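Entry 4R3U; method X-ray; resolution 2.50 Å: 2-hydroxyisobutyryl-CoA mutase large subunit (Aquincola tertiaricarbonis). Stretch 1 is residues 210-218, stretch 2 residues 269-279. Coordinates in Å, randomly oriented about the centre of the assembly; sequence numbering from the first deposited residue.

Stretch 1, residues 210-218: ADILKEYMA
Stretch 2, residues 269-279: AFTLANLITYV

How are the two backbones laid out? Stretch 2 is helical throughout, from Ala-269 to Val-279, and continues beyond both ends. Stretch 1 enters as a loop, with phi/psi 54/-30° at Ala-210, -53/103° at Asp-211 and -84/-29° at Ile-212, then turns into a helix that includes Leu-213 to Met-217 and ends the stretch with a wider pi-type turn over 215-218. The two helix axes approach to 10.7 Å, their N-to-C directions 141° apart, so the chains run roughly antiparallel. The register is set by Leu-213 and Asn-274, whose CA atoms lie 6.3 Å apart. Together the stretches bury 400 Å².

What does the first turn of stretch 2 offer? Phe-270 (chi1 m, chi2 -10°) points its CB toward stretch 1 and meets the last contacting residue there, Met-217, with SD of Met-217 4.1 Å from CB of Phe-270. Met-217 is extended beyond its m chi1 (chi2 t, chi3 t), and its long, flexible thioether reaches across the gap, bringing CE within 4.0 Å of the backbone O of Phe-270. Ala-269 and Leu-272 lie out of reach, and Thr-271 and Ala-273 point their CB sideways.

Why is an asparagine suited to the middle of the helix? Asn-274 (chi1 m, chi2 -15°) points its CB toward stretch 1, which covers 77 Å² of it. Its OD1 faces apolar atoms, 3.2 Å from CB of Leu-213 and 3.0 Å from CE of Met-217, while its amide works through water: ND2 donates to water 1 at 2.7 Å, and that water donates to OD2 of Asp-211 at 2.6 Å. The water is needed to link them, since ND2 of Asn-274 stands 4.2 Å from OD2 of Asp-211, too far for a direct hydrogen bond. Leu-275 then points away.

How does the last turn close the contact? Thr-277 (chi1 m) turns its OG1 back to its own helix, donating to O of Ala-273 at 3.0 Å, and leaves CB 3.7 Å from CD1 of Leu-213. Beside it Tyr-278 (chi1 m, chi2 -44°) carries its hydroxyl to the loop: OH donates to OD1 of Asp-211 at 2.5 Å and accepts a weak bond from N of Ile-212 at 2.8 Å, with an N-H...acceptor angle of 116°. Leu-213 (m, t) lays CD1 over one ring face, 3.8 Å from the centroid and 20° off the normal, a CH-pi contact that fits a branched aliphatic tip to a flat aromatic surface.

What prepares Asp-211 for this role? With chi1 t and chi2 -5°, its OD1 also accepts from N of Lys-214 at 3.3 Å, capping the turn into the helix, so one carboxylate oxygen serves both cap and tyrosine. Lys-214 (chi1 p, chi2 95°, chi3 t, chi4 p) leads its end away from stretch 2; its NZ donates to O of Asp-211 at 2.7 Å and forms a salt bridge with OE2 of Glu-215 at 2.5 Å, pairing the two buried charges near the start of the helix.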

# COMPACT_ATOMS: atom_id res chain seq x y z
N ALA A 210 -5.45 27.87 -11.98
CA ALA A 210 -5.32 29.34 -11.96
C ALA A 210 -4.25 30.03 -11.07
O ALA A 210 -3.79 31.12 -11.41
CB ALA A 210 -6.69 29.99 -11.77
N ASP A 211 -3.88 29.42 -9.93
CA ASP A 211 -2.89 29.95 -8.97
C ASP A 211 -1.57 30.30 -9.63
O ASP A 211 -0.75 29.43 -9.90
CB ASP A 211 -2.66 28.96 -7.79
CG ASP A 211 -1.71 29.42 -6.69
OD1 ASP A 211 -1.11 30.52 -6.83
OD2 ASP A 211 -1.55 28.67 -5.72
N ILE A 212 -1.36 31.60 -9.84
CA ILE A 212 -0.15 32.12 -10.47
C ILE A 212 1.03 32.33 -9.50
O ILE A 212 2.18 32.20 -9.90
CB ILE A 212 -0.45 33.34 -11.36
CG1 ILE A 212 0.60 33.53 -12.46
CG2 ILE A 212 -0.70 34.63 -10.54
CD1 ILE A 212 0.47 32.59 -13.62
N LEU A 213 0.75 32.61 -8.24
CA LEU A 213 1.81 32.83 -7.26
C LEU A 213 2.74 31.62 -7.13
O LEU A 213 3.97 31.77 -7.13
CB LEU A 213 1.24 33.34 -5.91
CG LEU A 213 0.44 34.71 -5.99
CD1 LEU A 213 -0.28 35.03 -4.71
CD2 LEU A 213 1.30 35.87 -6.40
N LYS A 214 2.16 30.42 -7.20
CA LYS A 214 2.92 29.18 -7.12
C LYS A 214 3.69 28.90 -8.40
O LYS A 214 4.61 28.09 -8.38
CB LYS A 214 2.01 28.01 -6.70
CG LYS A 214 0.96 27.58 -7.71
CD LYS A 214 1.40 26.44 -8.60
CE LYS A 214 0.20 25.89 -9.34
NZ LYS A 214 -0.28 26.78 -10.45
N GLU A 215 3.31 29.56 -9.51
CA GLU A 215 3.98 29.45 -10.82
C GLU A 215 5.31 30.19 -10.75
O GLU A 215 6.33 29.65 -11.18
CB GLU A 215 3.09 30.02 -11.94
CG GLU A 215 1.88 29.14 -12.26
CD GLU A 215 2.22 27.72 -12.67
OE1 GLU A 215 3.28 27.51 -13.28
OE2 GLU A 215 1.48 26.79 -12.28
N TYR A 216 5.33 31.40 -10.14
CA TYR A 216 6.56 32.17 -9.95
C TYR A 216 7.49 31.45 -8.96
O TYR A 216 8.71 31.40 -9.16
CB TYR A 216 6.26 33.60 -9.48
CG TYR A 216 5.46 34.40 -10.48
CD1 TYR A 216 6.02 34.79 -11.70
CD2 TYR A 216 4.16 34.79 -10.21
CE1 TYR A 216 5.27 35.50 -12.64
CE2 TYR A 216 3.41 35.52 -11.14
CZ TYR A 216 3.96 35.86 -12.36
OH TYR A 216 3.22 36.56 -13.28
N MET A 217 6.89 30.88 -7.92
CA MET A 217 7.52 30.15 -6.84
C MET A 217 8.06 28.79 -7.32
O MET A 217 9.20 28.42 -6.98
CB MET A 217 6.47 29.88 -5.75
CG MET A 217 6.22 30.99 -4.79
SD MET A 217 5.34 30.29 -3.37
CE MET A 217 4.85 31.79 -2.57
N ALA A 218 7.23 28.01 -8.04
CA ALA A 218 7.57 26.62 -8.38
C ALA A 218 7.26 26.06 -9.76
O ALA A 218 8.12 25.39 -10.28
CB ALA A 218 7.01 25.68 -7.31
N ALA A 269 3.01 26.11 4.44
CA ALA A 269 3.16 27.54 4.73
C ALA A 269 3.17 28.45 3.52
O ALA A 269 2.53 29.49 3.56
CB ALA A 269 4.38 27.78 5.59
N PHE A 270 3.87 28.08 2.43
CA PHE A 270 3.94 28.92 1.22
C PHE A 270 2.60 28.98 0.47
O PHE A 270 2.28 30.01 -0.12
CB PHE A 270 5.11 28.53 0.30
CG PHE A 270 6.51 28.57 0.91
CD1 PHE A 270 6.74 29.15 2.16
CD2 PHE A 270 7.60 28.08 0.21
CE1 PHE A 270 8.01 29.20 2.70
CE2 PHE A 270 8.89 28.18 0.74
CZ PHE A 270 9.08 28.71 1.99
N THR A 271 1.78 27.91 0.57
CA THR A 271 0.45 27.84 -0.03
C THR A 271 -0.48 28.77 0.75
O THR A 271 -1.25 29.53 0.13
CB THR A 271 -0.06 26.39 -0.08
OG1 THR A 271 0.90 25.59 -0.73
CG2 THR A 271 -1.39 26.27 -0.82
N LEU A 272 -0.38 28.73 2.09
CA LEU A 272 -1.16 29.63 2.93
C LEU A 272 -0.76 31.10 2.73
O LEU A 272 -1.64 31.96 2.68
CB LEU A 272 -1.13 29.20 4.40
CG LEU A 272 -1.90 27.90 4.69
CD1 LEU A 272 -1.87 27.57 6.15
CD2 LEU A 272 -3.34 27.97 4.18
N ALA A 273 0.56 31.37 2.48
CA ALA A 273 1.07 32.73 2.17
C ALA A 273 0.39 33.28 0.91
O ALA A 273 -0.03 34.44 0.88
CB ALA A 273 2.58 32.70 2.02
N ASN A 274 0.24 32.41 -0.11
CA ASN A 274 -0.42 32.70 -1.39
C ASN A 274 -1.92 32.96 -1.20
O ASN A 274 -2.44 33.92 -1.77
CB ASN A 274 -0.17 31.57 -2.39
CG ASN A 274 1.23 31.60 -2.98
OD1 ASN A 274 1.96 32.60 -2.88
ND2 ASN A 274 1.61 30.54 -3.68
N LEU A 275 -2.58 32.15 -0.34
CA LEU A 275 -4.00 32.33 -0.01
C LEU A 275 -4.25 33.75 0.53
O LEU A 275 -5.16 34.43 0.04
CB LEU A 275 -4.49 31.27 1.01
CG LEU A 275 -5.78 31.64 1.78
CD1 LEU A 275 -7.03 31.41 0.94
CD2 LEU A 275 -5.85 30.92 3.08
N ILE A 276 -3.45 34.18 1.51
CA ILE A 276 -3.59 35.50 2.13
C ILE A 276 -3.54 36.63 1.08
O ILE A 276 -4.42 37.48 1.07
CB ILE A 276 -2.57 35.66 3.29
CG1 ILE A 276 -3.00 34.81 4.50
CG2 ILE A 276 -2.36 37.18 3.66
CD1 ILE A 276 -1.84 34.33 5.38
N THR A 277 -2.57 36.56 0.15
CA THR A 277 -2.39 37.52 -0.94
C THR A 277 -3.66 37.61 -1.79
O THR A 277 -4.13 38.72 -2.06
CB THR A 277 -1.15 37.14 -1.75
OG1 THR A 277 -0.09 36.87 -0.84
CG2 THR A 277 -0.72 38.21 -2.72
N TYR A 278 -4.22 36.45 -2.17
CA TYR A 278 -5.43 36.30 -2.99
C TYR A 278 -6.67 36.87 -2.33
O TYR A 278 -7.40 37.61 -2.98
CB TYR A 278 -5.64 34.82 -3.40
CG TYR A 278 -4.66 34.29 -4.44
CD1 TYR A 278 -4.31 35.04 -5.56
CD2 TYR A 278 -4.15 32.99 -4.35
CE1 TYR A 278 -3.45 34.55 -6.53
CE2 TYR A 278 -3.27 32.48 -5.31
CZ TYR A 278 -2.94 33.26 -6.41
OH TYR A 278 -2.10 32.79 -7.39
N VAL A 279 -6.89 36.56 -1.05
CA VAL A 279 -8.03 37.04 -0.27
C VAL A 279 -8.02 38.55 -0.16
O VAL A 279 -9.06 39.20 -0.33
CB VAL A 279 -8.14 36.35 1.12
CG1 VAL A 279 -9.34 36.89 1.91
CG2 VAL A 279 -8.24 34.84 0.97
O HOH W 1 0.16 28.32 -3.81